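Local coordinates for hypothetical protein PAE2307 (Pyrobaculum aerophilum, PDB 1WVQ) that belongs to a family of adenosine-specific kinases and carries a stably phosphorylated histidine, at the interface of chains A and B and the interface of chains A and C. Sequence-based numbering; all coordinates share one arbitrary frame. Chains: chain A/B/C, hypothetical protein PAE2307.

Contact 1: the interface of chains A and B. Residues chain A 54-55, 58-59, 130; chain B 141-145.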
loop_
_atom_site.group_PDB
_atom_site.type_symbol
_atom_site.label_atom_id
_atom_site.label_comp_id
_atom_site.label_asym_id
_atom_site.label_seq_id
_atom_site.Cartn_x
_atom_site.Cartn_y
_atom_site.Cartn_z
ATOM N N GLU A 54 -5.737 20.519 15.880
ATOM C CA GLU A 54 -5.120 21.447 14.940
ATOM C C GLU A 54 -4.044 22.148 15.769
ATOM O O GLU A 54 -4.342 22.714 16.818
ATOM C CB GLU A 54 -6.173 22.440 14.441
ATOM C CG GLU A 54 -5.621 23.593 13.633
ATOM C CD GLU A 54 -6.711 24.543 13.170
ATOM O OE1 GLU A 54 -7.685 24.748 13.922
ATOM O OE2 GLU A 54 -6.584 25.098 12.059
ATOM N N ALA A 55 -2.799 22.111 15.301
ATOM C CA ALA A 55 -1.690 22.680 16.064
ATOM C C ALA A 55 -1.284 24.119 15.780
ATOM O O ALA A 55 -0.380 24.640 16.436
ATOM C CB ALA A 55 -0.472 21.772 15.947
ATOM N N LYS A 58 -6.332 28.490 14.326
ATOM C CA LYS A 58 -7.232 28.628 15.465
ATOM C C LYS A 58 -6.979 27.571 16.548
ATOM O O LYS A 58 -7.534 27.650 17.644
ATOM C CB LYS A 58 -8.690 28.583 14.991
ATOM C CG LYS A 58 -9.085 29.812 14.174
ATOM C CD LYS A 58 -10.584 29.927 13.968
ATOM C CE LYS A 58 -10.916 31.264 13.300
ATOM N NZ LYS A 58 -12.370 31.545 13.214
ATOM N N ARG A 59 -6.146 26.581 16.241
ATOM C CA ARG A 59 -5.805 25.536 17.210
ATOM C C ARG A 59 -7.030 24.899 17.852
ATOM O O ARG A 59 -7.099 24.738 19.073
ATOM C CB ARG A 59 -4.908 26.123 18.303
ATOM C CG ARG A 59 -3.532 26.514 17.807
ATOM C CD ARG A 59 -2.870 27.520 18.742
ATOM N NE ARG A 59 -2.678 27.012 20.097
ATOM C CZ ARG A 59 -2.138 27.724 21.079
ATOM N NH1 ARG A 59 -1.752 28.969 20.847
ATOM N NH2 ARG A 59 -1.964 27.190 22.282
ATOM N N GLU A 130 1.920 25.398 26.791
ATOM C CA GLU A 130 1.119 24.991 25.641
ATOM C C GLU A 130 1.888 24.319 24.495
ATOM O O GLU A 130 1.492 24.393 23.331
ATOM C CB GLU A 130 0.300 26.193 25.150
ATOM C CG GLU A 130 -0.797 26.561 26.162
ATOM C CD GLU A 130 -1.562 27.834 25.850
ATOM O OE1 GLU A 130 -1.574 28.280 24.689
ATOM O OE2 GLU A 130 -2.177 28.377 26.790
ATOM N N HIS B 141 1.229 23.775 18.864
ATOM C CA HIS B 141 0.702 24.074 20.187
ATOM C C HIS B 141 -0.554 23.306 20.566
ATOM O O HIS B 141 -1.218 22.717 19.717
ATOM C CB HIS B 141 0.417 25.575 20.276
ATOM C CG HIS B 141 1.636 26.427 20.134
ATOM N ND1 HIS B 141 2.106 27.232 21.151
ATOM C CD2 HIS B 141 2.494 26.589 19.101
ATOM C CE1 HIS B 141 3.198 27.852 20.746
ATOM N NE2 HIS B 141 3.457 27.480 19.505
ATOM N N SER B 142 -0.872 23.339 21.858
ATOM C CA SER B 142 -2.046 22.670 22.396
ATOM C C SER B 142 -3.302 23.389 21.914
ATOM O O SER B 142 -3.251 24.560 21.536
ATOM C CB SER B 142 -1.993 22.672 23.930
ATOM O OG SER B 142 -1.948 23.994 24.443
ATOM N N PRO B 143 -4.450 22.694 21.921
ATOM C CA PRO B 143 -5.738 23.250 21.481
ATOM C C PRO B 143 -6.216 24.414 22.339
ATOM O O PRO B 143 -6.052 24.404 23.561
ATOM C CB PRO B 143 -6.699 22.062 21.593
ATOM C CG PRO B 143 -5.814 20.863 21.586
ATOM C CD PRO B 143 -4.604 21.295 22.356
ATOM N N LEU B 144 -6.825 25.400 21.689
ATOM C CA LEU B 144 -7.362 26.572 22.373
ATOM C C LEU B 144 -8.844 26.361 22.653
ATOM O O LEU B 144 -9.430 27.054 23.485
ATOM C CB LEU B 144 -7.182 27.823 21.509
ATOM C CG LEU B 144 -5.754 28.365 21.379
ATOM C CD1 LEU B 144 -5.736 29.533 20.411
ATOM C CD2 LEU B 144 -5.232 28.791 22.740
ATOM N N GLY B 145 -9.447 25.404 21.954
ATOM C CA GLY B 145 -10.859 25.134 22.146
ATOM C C GLY B 145 -11.369 24.043 21.223
ATOM O O GLY B 145 -10.581 23.374 20.545
HETATM O O HOH W 1 -3.624 21.399 19.255
#
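In the deposited assembly of this adenosine-specific kinase family member, A:Arg59 lays its guanidinium between B:His141 and B:Leu144. The B:His141 CB methylene sits above one face of the A:Arg59 guanidinium, toward its rim, and the B:Leu144 methyl CD2 lies 3.6 Å over the centre of the opposite face of that A:Arg59 group. The imidazole and guanidinium planes are 49° apart, and CB, at 3.4 Å from A:Arg59 CZ, is the B:His141 side-chain atom that meets the group. The edge of the sandwiched group is polar: NE and NH2 of A:Arg59 both point at the backbone oxygen of B:Ser142, a side-on grip in the guanidinium plane. NE comes nearly along the C=O axis at 2.9 Å from B:Ser142 O. A bend at chi3 (61°) turns the A:Arg59 head into this slot. Its rotation is further fixed from its own chain, where A:Arg59 NH2 meets A:Glu130 OE1 at 2.7 Å in a salt bridge that comes from the anti side of the carboxylate, tilted 32° out of its plane. B:Ser142 OG rests against CB and CG of A:Glu130. Backbone bonds pin the loop on both flanks. B:Leu144 N donates to A:Arg59 O (2.7 Å) and B:Ser142 N to A:Glu130 O. B:His141 N is bonded to A:Ala55 O at 3.0 Å. A water links the backbone oxygens of A:Glu54 and B:His141.

Contact 2: the interface of chains A and B. Residues chain A 29-30, 32-33; chain B 155-156, 159-160, 166.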
loop_
_atom_site.group_PDB
_atom_site.type_symbol
_atom_site.label_atom_id
_atom_site.label_comp_id
_atom_site.label_asym_id
_atom_site.label_seq_id
_atom_site.Cartn_x
_atom_site.Cartn_y
_atom_site.Cartn_z
ATOM N N ILE A 29 -5.192 20.373 8.595
ATOM C CA ILE A 29 -6.610 20.356 8.913
ATOM C C ILE A 29 -7.434 19.322 8.143
ATOM O O ILE A 29 -8.437 18.825 8.653
ATOM C CB ILE A 29 -7.202 21.780 8.717
ATOM C CG1 ILE A 29 -8.452 21.953 9.574
ATOM C CG2 ILE A 29 -7.502 22.030 7.255
ATOM C CD1 ILE A 29 -8.933 23.398 9.653
ATOM N N LYS A 30 -7.010 18.983 6.930
ATOM C CA LYS A 30 -7.751 18.008 6.133
ATOM C C LYS A 30 -7.793 16.633 6.810
ATOM O O LYS A 30 -8.604 15.786 6.451
ATOM C CB LYS A 30 -7.142 17.900 4.732
ATOM C CG LYS A 30 -8.031 17.164 3.723
ATOM C CD LYS A 30 -7.622 17.460 2.276
ATOM C CE LYS A 30 -6.302 16.806 1.876
ATOM N NZ LYS A 30 -6.465 15.343 1.627
ATOM N N VAL A 32 -9.015 15.645 9.602
ATOM C CA VAL A 32 -10.320 15.297 10.146
ATOM C C VAL A 32 -11.277 14.738 9.096
ATOM O O VAL A 32 -11.982 13.766 9.362
ATOM C CB VAL A 32 -10.967 16.503 10.880
ATOM C CG1 VAL A 32 -11.416 17.549 9.892
ATOM C CG2 VAL A 32 -12.137 16.029 11.730
ATOM N N GLU A 33 -11.298 15.325 7.904
ATOM C CA GLU A 33 -12.184 14.830 6.856
ATOM C C GLU A 33 -11.682 13.514 6.270
ATOM O O GLU A 33 -12.472 12.604 6.006
ATOM C CB GLU A 33 -12.345 15.875 5.750
ATOM C CG GLU A 33 -13.057 17.134 6.237
ATOM C CD GLU A 33 -13.707 17.940 5.122
ATOM O OE1 GLU A 33 -13.966 17.380 4.035
ATOM O OE2 GLU A 33 -13.981 19.132 5.355
ATOM N N ARG B 155 -14.054 25.688 8.006
ATOM C CA ARG B 155 -13.004 24.719 7.690
ATOM C C ARG B 155 -13.349 23.985 6.387
ATOM O O ARG B 155 -12.474 23.715 5.558
ATOM C CB ARG B 155 -12.861 23.729 8.855
ATOM C CG ARG B 155 -11.991 22.511 8.601
ATOM C CD ARG B 155 -12.782 21.381 7.968
ATOM N NE ARG B 155 -13.813 20.808 8.832
ATOM C CZ ARG B 155 -13.583 20.227 10.005
ATOM N NH1 ARG B 155 -12.343 20.157 10.472
ATOM N NH2 ARG B 155 -14.580 19.654 10.684
ATOM N N LYS B 156 -14.628 23.671 6.209
ATOM C CA LYS B 156 -15.078 22.986 5.005
ATOM C C LYS B 156 -14.906 23.878 3.777
ATOM O O LYS B 156 -14.474 23.414 2.721
ATOM C CB LYS B 156 -16.548 22.569 5.150
ATOM C CG LYS B 156 -16.760 21.313 5.997
ATOM C CD LYS B 156 -18.219 21.131 6.431
ATOM C CE LYS B 156 -19.188 21.267 5.273
ATOM N NZ LYS B 156 -20.611 21.150 5.716
ATOM N N LEU B 159 -11.211 24.132 2.654
ATOM C CA LEU B 159 -10.761 22.967 1.908
ATOM C C LEU B 159 -11.356 22.883 0.516
ATOM O O LEU B 159 -10.771 22.281 -0.380
ATOM C CB LEU B 159 -11.096 21.688 2.685
ATOM C CG LEU B 159 -10.367 21.494 4.015
ATOM C CD1 LEU B 159 -10.951 20.294 4.752
ATOM C CD2 LEU B 159 -8.875 21.308 3.760
ATOM N N ARG B 160 -12.513 23.501 0.325
ATOM C CA ARG B 160 -13.181 23.449 -0.965
ATOM C C ARG B 160 -12.971 24.650 -1.883
ATOM O O ARG B 160 -12.864 24.492 -3.098
ATOM C CB ARG B 160 -14.676 23.208 -0.731
ATOM C CG ARG B 160 -14.942 21.817 -0.171
ATOM C CD ARG B 160 -16.301 21.660 0.500
ATOM N NE ARG B 160 -16.454 20.290 0.992
ATOM C CZ ARG B 160 -15.771 19.780 2.014
ATOM N NH1 ARG B 160 -14.894 20.525 2.673
ATOM N NH2 ARG B 160 -15.930 18.505 2.345
ATOM N N LYS B 166 -11.095 19.325 -1.570
ATOM C CA LYS B 166 -12.375 18.656 -1.391
ATOM C C LYS B 166 -13.391 19.349 -2.286
ATOM O O LYS B 166 -13.173 20.483 -2.720
ATOM C CB LYS B 166 -12.837 18.736 0.069
ATOM C CG LYS B 166 -11.997 17.920 1.048
ATOM C CD LYS B 166 -12.085 16.415 0.780
ATOM C CE LYS B 166 -11.282 15.640 1.824
ATOM N NZ LYS B 166 -11.246 14.165 1.563
#
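The guanidinium of B:Arg160 presents its edge to the carboxylate of A:Glu33, and B:Lys166 CB of its own chain lies over the centre of one guanidinium face, 3.6 Å above the B:Arg160 plane. Carboxylate and guanidinium meet tip to tip, their planes 37° apart, in an end-on salt bridge with one nitrogen for each oxygen. B:Arg160 NH2 reaches A:Glu33 OE1 at 2.8 Å on the syn side, and B:Arg160 NH1 reaches the syn lone pair of A:Glu33 OE2 at 3.2 Å. B:Arg160 NH1 also binds B:Lys156 O at 2.9 Å, which positions the arginine from within helix 149-162. The A:Glu33 side chain, rooted in helix 31-40, runs extended beyond CG (chi2 -158°), and its CD rests 3.6 Å from the B:Leu159 methyl CD1. The other methyl of B:Leu159, CD2, packs against both A:Ile29 CG2 and A:Lys30 CB. Farther along, the bent B:Arg155 chain turns its CG to A:Ile29 CD1 (3.4 Å), while B:Arg155 NE lies 3.9 Å from A:Glu33 OE2, a longer ionic contact. B:Lys166 runs past the carboxylate with its aliphatic carbons; its amine could add to the positive field there. In the deposited assembly the patch would fasten the C-terminal helix of chain B onto chain A by a paired charge backed by apolar contacts.

Contact 3: the interface of chains A and C. Residues chain A 40-41, 43-44; chain C 95, 98, 164-165.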
loop_
_atom_site.group_PDB
_atom_site.type_symbol
_atom_site.label_atom_id
_atom_site.label_comp_id
_atom_site.label_asym_id
_atom_site.label_seq_id
_atom_site.Cartn_x
_atom_site.Cartn_y
_atom_site.Cartn_z
ATOM N N VAL A 40 -15.980 5.728 7.515
ATOM C CA VAL A 40 -17.289 5.453 6.924
ATOM C C VAL A 40 -17.274 4.564 5.686
ATOM O O VAL A 40 -18.254 3.874 5.413
ATOM C CB VAL A 40 -18.061 6.763 6.575
ATOM C CG1 VAL A 40 -18.171 7.643 7.797
ATOM C CG2 VAL A 40 -17.384 7.509 5.428
ATOM N N THR A 41 -16.171 4.565 4.941
ATOM C CA THR A 41 -16.084 3.748 3.733
ATOM C C THR A 41 -15.482 2.370 3.994
ATOM O O THR A 41 -15.367 1.555 3.078
ATOM C CB THR A 41 -15.251 4.453 2.631
ATOM O OG1 THR A 41 -13.914 4.674 3.098
ATOM C CG2 THR A 41 -15.877 5.784 2.260
ATOM N N VAL A 43 -16.508 0.191 6.841
ATOM C CA VAL A 43 -17.529 -0.717 7.374
ATOM C C VAL A 43 -18.913 -0.071 7.311
ATOM O O VAL A 43 -19.103 1.038 7.802
ATOM C CB VAL A 43 -17.218 -1.077 8.854
ATOM C CG1 VAL A 43 -18.294 -1.999 9.411
ATOM C CG2 VAL A 43 -15.841 -1.724 8.960
ATOM N N PRO A 44 -19.903 -0.768 6.725
ATOM C CA PRO A 44 -21.256 -0.208 6.622
ATOM C C PRO A 44 -21.891 0.351 7.897
ATOM O O PRO A 44 -22.361 1.489 7.907
ATOM C CB PRO A 44 -22.069 -1.368 6.048
ATOM C CG PRO A 44 -21.086 -2.072 5.192
ATOM C CD PRO A 44 -19.845 -2.091 6.079
ATOM N N TRP C 95 -19.890 -3.659 0.872
ATOM C CA TRP C 95 -19.769 -3.141 -0.488
ATOM C C TRP C 95 -18.339 -3.366 -0.960
ATOM O O TRP C 95 -17.426 -3.505 -0.151
ATOM C CB TRP C 95 -20.093 -1.643 -0.534
ATOM C CG TRP C 95 -21.563 -1.322 -0.405
ATOM C CD1 TRP C 95 -22.540 -1.519 -1.347
ATOM C CD2 TRP C 95 -22.208 -0.738 0.729
ATOM N NE1 TRP C 95 -23.754 -1.088 -0.863
ATOM C CE2 TRP C 95 -23.579 -0.610 0.404
ATOM C CE3 TRP C 95 -21.763 -0.319 1.984
ATOM C CZ2 TRP C 95 -24.509 -0.065 1.305
ATOM C CZ3 TRP C 95 -22.686 0.221 2.878
ATOM C CH2 TRP C 95 -24.045 0.339 2.534
ATOM N N ASN C 98 -15.440 -1.602 0.630
ATOM C CA ASN C 98 -15.063 -2.002 1.987
ATOM C C ASN C 98 -13.981 -3.076 1.987
ATOM O O ASN C 98 -13.300 -3.261 2.989
ATOM C CB ASN C 98 -16.244 -2.598 2.770
ATOM C CG ASN C 98 -17.418 -1.660 2.896
ATOM O OD1 ASN C 98 -18.579 -2.073 2.857
ATOM N ND2 ASN C 98 -17.120 -0.373 3.017
ATOM N N LYS C 164 -23.429 9.562 2.888
ATOM C CA LYS C 164 -22.552 10.249 3.827
ATOM C C LYS C 164 -21.074 9.864 3.729
ATOM O O LYS C 164 -20.372 9.808 4.744
ATOM C CB LYS C 164 -23.062 10.013 5.255
ATOM C CG LYS C 164 -24.543 10.367 5.441
ATOM C CD LYS C 164 -24.963 10.275 6.901
ATOM C CE LYS C 164 -26.468 10.445 7.048
ATOM N NZ LYS C 164 -26.967 11.699 6.422
ATOM N N TYR C 165 -20.600 9.609 2.514
ATOM C CA TYR C 165 -19.194 9.250 2.322
ATOM C C TYR C 165 -18.323 10.489 2.121
ATOM O O TYR C 165 -17.096 10.398 2.094
ATOM C CB TYR C 165 -19.023 8.319 1.121
ATOM C CG TYR C 165 -19.660 6.956 1.277
ATOM C CD1 TYR C 165 -19.815 6.366 2.533
ATOM C CD2 TYR C 165 -20.050 6.227 0.156
ATOM C CE1 TYR C 165 -20.342 5.081 2.663
ATOM C CE2 TYR C 165 -20.575 4.946 0.273
ATOM C CZ TYR C 165 -20.717 4.378 1.525
ATOM O OH TYR C 165 -21.226 3.103 1.628
HETATM O O HOH W 2 -19.261 1.519 3.879
#
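With CG anti to the carbonyl carbon (chi1 -58°), C:Asn98 swings its amide toward the turn of chain A that follows helix 31-40, and chi2 of 144° aims ND2 at A:Thr41 O. The bond is 2.6 Å from C:Asn98 ND2 to A:Thr41 O and bent, 133° at the hydrogen. The acceptor lies in the amide plane, but the nitrogen stands well above the plane of the A:Thr41 carbonyl. The other end of the amide is held within chain C: C:Trp95 N donates to C:Asn98 OD1 at 2.9 Å, which fixes the side chain at the start of helix 96-104. A:Pro44 packs beside this pair. Its ring and the indole of C:Trp95 run alongside each other, pointing opposite ways, A:Pro44 CB touching C:Trp95 CZ3 at 3.6 Å, while CG and CD of the proline lie against C:Asn98 OD1. On the other flank C:Tyr165 crosses A:Val40 and A:Thr41 obliquely, its ring carbon CD1 near A:Val40 CG2 (3.9 Å) and A:Thr41 CG2. The phenol reaches back over its own chain, with C:Tyr165 OH 3.3 Å above one face of the C:Trp95 ring, toward the rim. In the deposited assembly the A-C interface is two-fold symmetric and repeats this patch with the chains exchanged, though it may not be a biological one. A water bridges the chains, 3.0 Å from A:Val40 O and equally 3.0 Å from C:Asn98 ND2.

Contact 4: the interface of chains A and B. Residues chain A 61, 63, 75, 79; chain B 143, 145-147.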
loop_
_atom_site.group_PDB
_atom_site.type_symbol
_atom_site.label_atom_id
_atom_site.label_comp_id
_atom_site.label_asym_id
_atom_site.label_seq_id
_atom_site.Cartn_x
_atom_site.Cartn_y
_atom_site.Cartn_z
ATOM N N VAL A 61 -9.911 21.741 18.316
ATOM C CA VAL A 61 -10.072 20.301 18.236
ATOM C C VAL A 61 -11.160 20.144 17.179
ATOM O O VAL A 61 -12.324 20.483 17.414
ATOM C CB VAL A 61 -10.559 19.702 19.567
ATOM C CG1 VAL A 61 -10.831 18.213 19.392
ATOM C CG2 VAL A 61 -9.517 19.930 20.649
ATOM N N HIS A 63 -13.590 17.968 14.702
ATOM C CA HIS A 63 -14.240 16.678 14.869
ATOM C C HIS A 63 -15.370 16.360 13.902
ATOM O O HIS A 63 -15.963 17.248 13.300
ATOM C CB HIS A 63 -14.772 16.567 16.301
ATOM C CG HIS A 63 -15.752 17.641 16.664
ATOM N ND1 HIS A 63 -17.112 17.419 16.731
ATOM C CD2 HIS A 63 -15.564 18.936 17.010
ATOM C CE1 HIS A 63 -17.719 18.534 17.104
ATOM N NE2 HIS A 63 -16.800 19.468 17.280
ATOM N N ILE A 75 -13.314 13.973 21.566
ATOM C CA ILE A 75 -13.007 15.364 21.862
ATOM C C ILE A 75 -12.378 15.497 23.246
ATOM O O ILE A 75 -11.360 16.176 23.415
ATOM C CB ILE A 75 -14.274 16.237 21.829
ATOM C CG1 ILE A 75 -14.824 16.309 20.402
ATOM C CG2 ILE A 75 -13.949 17.638 22.344
ATOM C CD1 ILE A 75 -16.157 17.043 20.291
ATOM N N LYS A 79 -8.638 16.974 24.334
ATOM C CA LYS A 79 -8.472 18.091 25.260
ATOM C C LYS A 79 -7.538 17.735 26.411
ATOM O O LYS A 79 -6.780 18.583 26.880
ATOM C CB LYS A 79 -9.831 18.526 25.810
ATOM C CG LYS A 79 -10.716 19.199 24.773
ATOM C CD LYS A 79 -12.153 19.372 25.252
ATOM C CE LYS A 79 -12.272 20.360 26.396
ATOM N NZ LYS A 79 -13.695 20.524 26.822
ATOM N N PRO B 143 -4.450 22.694 21.921
ATOM C CA PRO B 143 -5.738 23.250 21.481
ATOM C C PRO B 143 -6.216 24.414 22.339
ATOM O O PRO B 143 -6.052 24.404 23.561
ATOM C CB PRO B 143 -6.699 22.062 21.593
ATOM C CG PRO B 143 -5.814 20.863 21.586
ATOM C CD PRO B 143 -4.604 21.295 22.356
ATOM N N GLY B 145 -9.447 25.404 21.954
ATOM C CA GLY B 145 -10.859 25.134 22.146
ATOM C C GLY B 145 -11.369 24.043 21.223
ATOM O O GLY B 145 -10.581 23.374 20.545
ATOM N N VAL B 146 -12.688 23.875 21.193
ATOM C CA VAL B 146 -13.333 22.866 20.364
ATOM C C VAL B 146 -14.098 23.520 19.213
ATOM O O VAL B 146 -14.807 24.513 19.399
ATOM C CB VAL B 146 -14.295 21.998 21.214
ATOM C CG1 VAL B 146 -14.932 20.911 20.350
ATOM C CG2 VAL B 146 -13.529 21.372 22.370
ATOM N N GLU B 147 -13.940 22.955 18.023
ATOM C CA GLU B 147 -14.581 23.456 16.814
ATOM C C GLU B 147 -16.103 23.555 16.945
ATOM O O GLU B 147 -16.759 22.613 17.378
ATOM C CB GLU B 147 -14.208 22.536 15.642
ATOM C CG GLU B 147 -14.761 22.934 14.287
ATOM C CD GLU B 147 -14.357 21.957 13.207
ATOM O OE1 GLU B 147 -14.528 20.731 13.419
ATOM O OE2 GLU B 147 -13.881 22.410 12.146
HETATM O O HOH W 3 -17.017 19.762 14.032
#
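B:Val146 pushes its two methyls against helix 68-81 and the imidazole of A:His63, forming the apolar centre. CG2 of B:Val146 meets A:Ile75 CG2 at 3.8 Å and also touches the aliphatic CD of A:Lys79; both side chains run roughly perpendicular to the valine. The other methyl, CG1, anti to the backbone N (chi1 -178°), faces the CD2-NE2 side of A:His63. A:Ile75 CD1 of the same chain lies 3.6 Å over the centre of one A:His63 face, and a water lies over the other. Beside the valine, A:Val61 CG2 packs on B:Pro143 CB at 3.7 Å. Outward from these carbons the backbones pair. A:Val61 N donates to B:Gly145 O (2.8 Å), and B:Glu147 N to A:Val61 O (3.0 Å). At the polar rim B:Glu147 is bound by both its backbone and its side chain. A:His63 NE2 donates to B:Glu147 O, the backbone oxygen, at 3.1 Å, with the acceptor close to the ring plane. The extended B:Glu147 chain returns OE1 to A:His63 N (3.2 Å), which approaches nearly along the C-O bond of the carboxylate. The water over the imidazole ties the same oxygen to A:His63 O. In the fold, short strand 145-146 of chain B adds in parallel to strand 60-65 of chain A, packed against helix 68-81, extending the sheet across the subunit boundary.

Contacts 1 and 4 are neighbours, their C-alpha centres about 8 Å apart, and share B:Pro143 and B:Gly145: one continuous segment of chain B passes from the first into the second. Contact 2, about 17 Å from contact 1 and 15 Å from contact 4, takes up helix 149-162, so the C-terminal arm of B is held on A at successive points. Contact 3 lies about 19, 25 and 30 Å from contacts 2, 4 and 1. It uses the far end of helix 31-40, whose start serves contact 2, and the C-terminal tails of B and C thus meet A at two places, consistent with the six-copy deposited assembly.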